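Local structure of 2,3-dihydroxybenzoate-AMP ligase (Bacillus subtilis, 1MDB) at residues R138-R142 and E159-F163; Y207-L211 and N235-S239; V474-P478 and V509-P513. The protein is an enzyme of the AMP-binding (ANL) superfamily, modelled here with adenosine monophosphate and 2,3-dihydroxy-benzoic acid bound. All coordinates share one frame. Residue numbers count along the deposited sequence, not the author numbering.

Contact 1 (R138-R142 and E159-F163); sequences RSLAR and EAEEF
A surface salt-bridge network joins helix 137-147 to the loop between strands 154-157 and 164-165. Residues 138-142 are helical, with Arg142 N bonded to Arg138 O at 2.8 Å. Ala160 to Phe163 make a type II' beta turn, closed by Phe163 N to Ala160 O at 3.0 Å, with Glu161 at positive phi. The CA atoms come nearest at Arg138 and Ala160, 7.6 Å apart. Strands 125-132 and 154-157 lie parallel in one sheet, linked through the short strand 135-136 and then this helix, a beta-alpha-beta crossover. Extended Arg142 (chi1 m, then t, t) binds Glu162 through NE-OE2 and NH2-OE1, both 2.9 Å, and Glu161 through NH2-OE1, 2.6 Å. Arg138 NH1 lies 3.1 Å from Glu161 OE2, out of plane and purely electrostatic; Asp136 is its stronger partner. Arg138 NE and NH2 bond Glu159 O weakly (3.1 and 3.0 Å). Phe163 (chi1 m) sets CE1 over one face of the Arg142 guanidinium and 4.0 Å from Ala141 CB.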
loop_
_atom_site.group_PDB
_atom_site.type_symbol
_atom_site.label_atom_id
_atom_site.label_comp_id
_atom_site.label_asym_id
_atom_site.label_seq_id
_atom_site.Cartn_x
_atom_site.Cartn_y
_atom_site.Cartn_z
ATOM N N ARG A 138 19.769 -3.382 -13.752
ATOM C CA ARG A 138 20.403 -2.679 -14.865
ATOM C C ARG A 138 19.960 -3.328 -16.166
ATOM O O ARG A 138 19.877 -2.666 -17.199
ATOM C CB ARG A 138 21.924 -2.743 -14.794
ATOM C CG ARG A 138 22.517 -2.455 -13.450
ATOM C CD ARG A 138 23.179 -3.726 -13.000
ATOM N NE ARG A 138 24.062 -3.530 -11.871
ATOM C CZ ARG A 138 24.898 -4.459 -11.434
ATOM N NH1 ARG A 138 24.948 -5.643 -12.037
ATOM N NH2 ARG A 138 25.702 -4.187 -10.419
ATOM N N SER A 139 19.690 -4.629 -16.125
ATOM C CA SER A 139 19.249 -5.323 -17.324
ATOM C C SER A 139 17.843 -4.820 -17.627
ATOM O O SER A 139 17.454 -4.698 -18.786
ATOM C CB SER A 139 19.259 -6.852 -17.117
ATOM O OG SER A 139 18.325 -7.242 -16.126
ATOM N N LEU A 140 17.080 -4.519 -16.580
ATOM C CA LEU A 140 15.738 -3.979 -16.772
ATOM C C LEU A 140 15.926 -2.576 -17.378
ATOM O O LEU A 140 15.231 -2.196 -18.318
ATOM C CB LEU A 140 14.995 -3.886 -15.430
ATOM C CG LEU A 140 13.659 -3.124 -15.429
ATOM C CD1 LEU A 140 12.744 -3.696 -16.501
ATOM C CD2 LEU A 140 12.995 -3.204 -14.038
ATOM N N ALA A 141 16.882 -1.819 -16.847
ATOM C CA ALA A 141 17.154 -0.475 -17.371
ATOM C C ALA A 141 17.481 -0.565 -18.862
ATOM O O ALA A 141 16.993 0.232 -19.668
ATOM C CB ALA A 141 18.328 0.165 -16.616
ATOM N N ARG A 142 18.306 -1.545 -19.227
ATOM C CA ARG A 142 18.687 -1.716 -20.620
ATOM C C ARG A 142 17.467 -1.994 -21.466
ATOM O O ARG A 142 17.350 -1.488 -22.581
ATOM C CB ARG A 142 19.709 -2.844 -20.769
ATOM C CG ARG A 142 21.022 -2.534 -20.070
ATOM C CD ARG A 142 22.107 -3.554 -20.353
ATOM N NE ARG A 142 23.276 -3.257 -19.538
ATOM C CZ ARG A 142 23.523 -3.811 -18.358
ATOM N NH1 ARG A 142 22.693 -4.716 -17.852
ATOM N NH2 ARG A 142 24.574 -3.423 -17.658
ATOM N N GLU A 159 26.565 -0.684 -7.886
ATOM C CA GLU A 159 27.420 -0.780 -9.064
ATOM C C GLU A 159 26.614 -0.401 -10.305
ATOM O O GLU A 159 25.829 -1.198 -10.825
ATOM C CB GLU A 159 27.972 -2.200 -9.205
ATOM C CG GLU A 159 28.882 -2.395 -10.403
ATOM C CD GLU A 159 30.059 -1.431 -10.403
ATOM O OE1 GLU A 159 30.810 -1.422 -9.403
ATOM O OE2 GLU A 159 30.230 -0.686 -11.399
ATOM N N ALA A 160 26.830 0.821 -10.778
ATOM C CA ALA A 160 26.116 1.357 -11.928
ATOM C C ALA A 160 26.484 0.813 -13.300
ATOM O O ALA A 160 25.704 0.942 -14.240
ATOM C CB ALA A 160 26.253 2.883 -11.938
ATOM N N GLU A 161 27.659 0.209 -13.426
ATOM C CA GLU A 161 28.108 -0.296 -14.721
ATOM C C GLU A 161 28.170 0.892 -15.687
ATOM O O GLU A 161 28.787 1.904 -15.354
ATOM C CB GLU A 161 27.175 -1.412 -15.227
ATOM C CG GLU A 161 27.848 -2.795 -15.225
ATOM C CD GLU A 161 26.911 -3.958 -14.889
ATOM O OE1 GLU A 161 25.901 -4.173 -15.597
ATOM O OE2 GLU A 161 27.198 -4.672 -13.907
ATOM N N GLU A 162 27.541 0.802 -16.856
ATOM C CA GLU A 162 27.598 1.911 -17.805
ATOM C C GLU A 162 26.684 3.095 -17.482
ATOM O O GLU A 162 26.713 4.116 -18.179
ATOM C CB GLU A 162 27.277 1.440 -19.225
ATOM C CG GLU A 162 25.796 1.205 -19.492
ATOM C CD GLU A 162 25.399 -0.246 -19.326
ATOM O OE1 GLU A 162 25.856 -0.880 -18.353
ATOM O OE2 GLU A 162 24.626 -0.744 -20.164
ATOM N N PHE A 163 25.874 2.964 -16.435
ATOM C CA PHE A 163 24.950 4.028 -16.063
ATOM C C PHE A 163 25.546 4.995 -15.041
ATOM O O PHE A 163 26.763 5.046 -14.881
ATOM C CB PHE A 163 23.641 3.408 -15.565
ATOM C CG PHE A 163 22.967 2.539 -16.591
ATOM C CD1 PHE A 163 22.842 1.167 -16.394
ATOM C CD2 PHE A 163 22.485 3.094 -17.779
ATOM C CE1 PHE A 163 22.249 0.361 -17.368
ATOM C CE2 PHE A 163 21.892 2.302 -18.753
ATOM C CZ PHE A 163 21.772 0.929 -18.548
HETATM O O HOH W 1 23.749 -5.862 -15.542
#

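Contact 2 (Y207-L211 and N235-S239); sequences YIYSL and NYPLS. With DBH (2,3-dihydroxy-benzoic acid), chain E.
One direct hydrogen bond and one water bridge link buried helices 204-218 and 235-239, whose segment axes lie 11.5 Å apart at 73°, with Leu211 and Ser239 CA atoms nearest at 5.9 Å. Tyr207 (chi1 t) spans the gap, its OH donating to Asn235 OD1 at 2.9 Å. Water 2 bridges two serines, donating to Ser210 OG at 2.8 Å and Ser239 OG at 2.9 Å. Two further serine bonds are internal to their segments: Ser239 (chi1 p) turns OG back onto Asn235 O at 2.8 Å, and Ser210 OG (also p) bonds Tyr207 O at 2.7 Å. The short helix forms part of the 2,3-dihydroxy-benzoic acid pocket of this AMP-binding (ANL) family enzyme: Asn235 (chi1 t) sends ND2 to ligand O3 at 3.1 Å and, weakly, to O6 at 3.2 Å. Tyr236 lays its ring face against the ligand, CG to C12 3.4 Å. Among apolar contacts, Leu211 CD2 sits 3.4 Å from Ser239 CB, and Leu238 CD2 4.3 Å from Tyr207 CZ.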
loop_
_atom_site.group_PDB
_atom_site.type_symbol
_atom_site.label_atom_id
_atom_site.label_comp_id
_atom_site.label_asym_id
_atom_site.label_seq_id
_atom_site.Cartn_x
_atom_site.Cartn_y
_atom_site.Cartn_z
ATOM N N TYR A 207 -0.766 15.305 1.617
ATOM C CA TYR A 207 -0.108 14.073 2.069
ATOM C C TYR A 207 0.403 14.205 3.499
ATOM O O TYR A 207 0.205 13.315 4.323
ATOM C CB TYR A 207 1.061 13.688 1.162
ATOM C CG TYR A 207 1.328 12.187 1.130
ATOM C CD1 TYR A 207 0.374 11.307 0.624
ATOM C CD2 TYR A 207 2.531 11.655 1.586
ATOM C CE1 TYR A 207 0.610 9.937 0.566
ATOM C CE2 TYR A 207 2.780 10.277 1.532
ATOM C CZ TYR A 207 1.813 9.426 1.020
ATOM O OH TYR A 207 2.034 8.067 0.951
ATOM N N ILE A 208 1.068 15.314 3.800
ATOM C CA ILE A 208 1.578 15.501 5.146
ATOM C C ILE A 208 0.416 15.462 6.156
ATOM O O ILE A 208 0.566 14.970 7.275
ATOM C CB ILE A 208 2.407 16.809 5.232
ATOM C CG1 ILE A 208 3.628 16.673 4.303
ATOM C CG2 ILE A 208 2.858 17.054 6.672
ATOM C CD1 ILE A 208 4.492 17.911 4.179
ATOM N N TYR A 209 -0.757 15.944 5.754
ATOM C CA TYR A 209 -1.910 15.874 6.651
ATOM C C TYR A 209 -2.236 14.401 6.920
ATOM O O TYR A 209 -2.473 14.007 8.069
ATOM C CB TYR A 209 -3.140 16.549 6.045
ATOM C CG TYR A 209 -4.374 16.364 6.897
ATOM C CD1 TYR A 209 -4.414 16.845 8.208
ATOM C CD2 TYR A 209 -5.489 15.671 6.414
ATOM C CE1 TYR A 209 -5.528 16.640 9.018
ATOM C CE2 TYR A 209 -6.615 15.461 7.219
ATOM C CZ TYR A 209 -6.625 15.948 8.520
ATOM O OH TYR A 209 -7.721 15.738 9.331
ATOM N N SER A 210 -2.251 13.583 5.865
ATOM C CA SER A 210 -2.534 12.155 6.035
ATOM C C SER A 210 -1.512 11.529 6.991
ATOM O O SER A 210 -1.844 10.617 7.750
ATOM C CB SER A 210 -2.498 11.421 4.688
ATOM O OG SER A 210 -1.177 11.031 4.343
ATOM N N LEU A 211 -0.268 12.014 6.949
ATOM C CA LEU A 211 0.776 11.503 7.837
ATOM C C LEU A 211 0.521 11.925 9.300
ATOM O O LEU A 211 0.678 11.123 10.226
ATOM C CB LEU A 211 2.154 12.007 7.380
ATOM C CG LEU A 211 2.654 11.538 6.005
ATOM C CD1 LEU A 211 3.987 12.211 5.679
ATOM C CD2 LEU A 211 2.813 10.016 6.004
ATOM N N ASN A 235 1.726 2.925 -0.827
ATOM C CA ASN A 235 1.053 3.875 0.071
ATOM C C ASN A 235 0.899 3.431 1.532
ATOM O O ASN A 235 1.058 4.237 2.448
ATOM C CB ASN A 235 -0.325 4.248 -0.494
ATOM C CG ASN A 235 -0.853 5.581 0.053
ATOM O OD1 ASN A 235 -0.224 6.628 -0.116
ATOM N ND2 ASN A 235 -2.019 5.541 0.700
ATOM N N TYR A 236 0.587 2.157 1.734
ATOM C CA TYR A 236 0.377 1.580 3.058
ATOM C C TYR A 236 1.667 1.633 3.910
ATOM O O TYR A 236 1.707 2.319 4.941
ATOM C CB TYR A 236 -0.161 0.146 2.868
ATOM C CG TYR A 236 -0.362 -0.716 4.101
ATOM C CD1 TYR A 236 -0.413 -2.103 3.971
ATOM C CD2 TYR A 236 -0.507 -0.167 5.380
ATOM C CE1 TYR A 236 -0.598 -2.933 5.065
ATOM C CE2 TYR A 236 -0.692 -1.000 6.502
ATOM C CZ TYR A 236 -0.735 -2.383 6.326
ATOM O OH TYR A 236 -0.898 -3.241 7.387
ATOM N N PRO A 237 2.735 0.935 3.488
ATOM C CA PRO A 237 3.970 0.980 4.286
ATOM C C PRO A 237 4.756 2.297 4.172
ATOM O O PRO A 237 5.798 2.471 4.812
ATOM C CB PRO A 237 4.755 -0.226 3.774
ATOM C CG PRO A 237 4.331 -0.293 2.323
ATOM C CD PRO A 237 2.834 -0.081 2.426
ATOM N N LEU A 238 4.264 3.227 3.359
ATOM C CA LEU A 238 4.929 4.517 3.217
ATOM C C LEU A 238 4.282 5.606 4.059
ATOM O O LEU A 238 4.971 6.515 4.523
ATOM C CB LEU A 238 4.904 4.999 1.759
ATOM C CG LEU A 238 5.609 6.338 1.457
ATOM C CD1 LEU A 238 7.125 6.102 1.422
ATOM C CD2 LEU A 238 5.158 6.896 0.105
ATOM N N SER A 239 2.966 5.513 4.262
ATOM C CA SER A 239 2.246 6.574 4.969
ATOM C C SER A 239 1.094 6.221 5.918
ATOM O O SER A 239 0.453 7.133 6.453
ATOM C CB SER A 239 1.683 7.539 3.930
ATOM O OG SER A 239 0.607 6.918 3.241
HETATM C C21 DBH E . -3.889 -0.090 -0.115
HETATM O O9 DBH E . -4.248 -1.350 -0.393
HETATM C C18 DBH E . -3.710 0.414 1.271
HETATM C C15 DBH E . -3.850 -0.480 2.374
HETATM C C12 DBH E . -3.703 -0.013 3.697
HETATM C C3 DBH E . -3.417 1.794 1.507
HETATM O O3 DBH E . -3.262 2.726 0.462
HETATM C C6 DBH E . -3.273 2.256 2.831
HETATM C C9 DBH E . -3.416 1.367 3.924
HETATM O O6 DBH E . -2.997 3.583 3.064
HETATM O O HOH W 2 -1.773 8.491 3.235
#

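Contact 3 (V474-P478 and V509-P513); sequences VFIIP and VESFP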
loop_
_atom_site.group_PDB
_atom_site.type_symbol
_atom_site.label_atom_id
_atom_site.label_comp_id
_atom_site.label_asym_id
_atom_site.label_seq_id
_atom_site.Cartn_x
_atom_site.Cartn_y
_atom_site.Cartn_z
ATOM N N VAL A 474 -12.642 -22.058 -5.256
ATOM C CA VAL A 474 -11.823 -21.572 -4.148
ATOM C C VAL A 474 -10.432 -22.184 -4.200
ATOM O O VAL A 474 -10.279 -23.407 -4.253
ATOM C CB VAL A 474 -12.440 -21.892 -2.751
ATOM C CG1 VAL A 474 -12.581 -23.403 -2.541
ATOM C CG2 VAL A 474 -11.557 -21.312 -1.670
ATOM N N PHE A 475 -9.407 -21.339 -4.211
ATOM C CA PHE A 475 -8.044 -21.852 -4.214
ATOM C C PHE A 475 -7.635 -21.989 -2.752
ATOM O O PHE A 475 -7.756 -21.054 -1.973
ATOM C CB PHE A 475 -7.104 -20.898 -4.957
ATOM C CG PHE A 475 -7.294 -20.907 -6.444
ATOM C CD1 PHE A 475 -8.392 -20.277 -7.024
ATOM C CD2 PHE A 475 -6.381 -21.567 -7.271
ATOM C CE1 PHE A 475 -8.584 -20.301 -8.409
ATOM C CE2 PHE A 475 -6.561 -21.598 -8.659
ATOM C CZ PHE A 475 -7.662 -20.967 -9.227
ATOM N N ILE A 476 -7.180 -23.173 -2.380
ATOM C CA ILE A 476 -6.773 -23.436 -1.009
ATOM C C ILE A 476 -5.278 -23.751 -0.926
ATOM O O ILE A 476 -4.737 -24.479 -1.763
ATOM C CB ILE A 476 -7.535 -24.656 -0.439
ATOM C CG1 ILE A 476 -9.047 -24.391 -0.435
ATOM C CG2 ILE A 476 -7.022 -24.986 0.949
ATOM C CD1 ILE A 476 -9.493 -23.298 0.527
ATOM N N ILE A 477 -4.614 -23.179 0.071
ATOM C CA ILE A 477 -3.208 -23.464 0.312
ATOM C C ILE A 477 -3.272 -24.390 1.520
ATOM O O ILE A 477 -3.643 -23.967 2.617
ATOM C CB ILE A 477 -2.405 -22.197 0.662
ATOM C CG1 ILE A 477 -2.281 -21.297 -0.575
ATOM C CG2 ILE A 477 -1.025 -22.591 1.166
ATOM C CD1 ILE A 477 -1.630 -19.943 -0.303
ATOM N N PRO A 478 -2.942 -25.677 1.322
ATOM C CA PRO A 478 -2.957 -26.703 2.367
ATOM C C PRO A 478 -1.996 -26.436 3.510
ATOM O O PRO A 478 -0.860 -26.022 3.292
ATOM C CB PRO A 478 -2.578 -27.977 1.611
ATOM C CG PRO A 478 -2.952 -27.686 0.200
ATOM C CD PRO A 478 -2.518 -26.262 0.039
ATOM N N VAL A 509 -3.196 -25.292 -4.112
ATOM C CA VAL A 509 -1.946 -24.721 -4.605
ATOM C C VAL A 509 -1.032 -24.471 -3.420
ATOM O O VAL A 509 -1.481 -24.472 -2.271
ATOM C CB VAL A 509 -2.167 -23.367 -5.328
ATOM C CG1 VAL A 509 -2.977 -23.573 -6.609
ATOM C CG2 VAL A 509 -2.865 -22.376 -4.380
ATOM N N GLU A 510 0.245 -24.246 -3.709
ATOM C CA GLU A 510 1.238 -23.989 -2.677
ATOM C C GLU A 510 1.295 -22.510 -2.322
ATOM O O GLU A 510 1.743 -22.149 -1.238
ATOM C CB GLU A 510 2.609 -24.472 -3.147
ATOM C CG GLU A 510 3.736 -24.139 -2.198
ATOM C CD GLU A 510 5.061 -24.726 -2.640
ATOM O OE1 GLU A 510 5.458 -24.508 -3.808
ATOM O OE2 GLU A 510 5.708 -25.404 -1.810
ATOM N N SER A 511 0.837 -21.658 -3.234
ATOM C CA SER A 511 0.827 -20.222 -2.997
ATOM C C SER A 511 -0.148 -19.545 -3.947
ATOM O O SER A 511 -0.558 -20.134 -4.947
ATOM C CB SER A 511 2.232 -19.637 -3.198
ATOM O OG SER A 511 2.622 -19.736 -4.554
ATOM N N PHE A 512 -0.517 -18.309 -3.626
ATOM C CA PHE A 512 -1.449 -17.529 -4.436
ATOM C C PHE A 512 -0.658 -16.489 -5.214
ATOM O O PHE A 512 0.358 -15.996 -4.727
ATOM C CB PHE A 512 -2.451 -16.782 -3.543
ATOM C CG PHE A 512 -3.395 -17.674 -2.773
ATOM C CD1 PHE A 512 -3.907 -17.258 -1.544
ATOM C CD2 PHE A 512 -3.802 -18.902 -3.283
ATOM C CE1 PHE A 512 -4.812 -18.052 -0.837
ATOM C CE2 PHE A 512 -4.708 -19.701 -2.581
ATOM C CZ PHE A 512 -5.210 -19.275 -1.359
ATOM N N PRO A 513 -1.112 -16.139 -6.432
ATOM C CA PRO A 513 -0.402 -15.134 -7.226
ATOM C C PRO A 513 -0.613 -13.824 -6.469
ATOM O O PRO A 513 -1.727 -13.557 -6.005
ATOM C CB PRO A 513 -1.150 -15.130 -8.567
ATOM C CG PRO A 513 -1.962 -16.395 -8.559
ATOM C CD PRO A 513 -2.333 -16.585 -7.122
#
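Val474 bonds through its backbone to Arg505 and Glu507 on strand 505-508, before the chain of that neighbour runs on into 509-513. Phe475 points toward this continuation: its ring meets Val509 edge-on, CD2 to CG1 4.0 Å, while its CB packs 3.6 Å from Phe512 CE2. Leu525 and Ile529 of helix 522-534 also touch the Phe475 side chain. At Ile476 the CA-to-CB bond points away from 509-513, and the side chain packs on Val455 and Ala458 of strand 455-465, but Ile476 O accepts a hydrogen bond from Val509 N at 2.9 Å, nearly straight at 166°. This bond carries the parallel pairing of strands 469-478 and 505-508, part of the three-stranded mixed sheet of the C-terminal domain, one residue past the end of the second strand. Ile477 is closest in register, its CA 5.2 Å from Val509 CA, and a CA-H...O contact of 3.3 Å runs from Ile477 CA to Val509 O. Its side chain (chi1 m, chi2 t) extends over Phe512, which follows the bend at Glu510 and an extended Ser511; Ile477 CD1 stands 3.5 Å from the ring centroid, 3° off the normal, a CH-pi contact. Pro478 follows, with CD 3.1 Å from Val509 O.

How the contacts relate
Contact 2 is the core contact, its centre about 10 Å from the centre of the chain and every touching residue buried; contact 1, its centre about 27 Å from the centre of the chain, lies on the surface, and contact 3 is partly buried. Their chemistry follows: arginine-glutamate pairs over one phenylalanine in contact 1, neutral hydroxyl, amide and water bonds beside a ligand in contact 2, mostly apolar packing along a strand in contact 3. Contacts 1 and 2 both belong to the larger AMP-binding region yet use different helices, their centres 31 Å apart. Contact 3 belongs to the C-terminal domain; its nearest atoms are about 15 Å from those of contact 2. No two contacts touch.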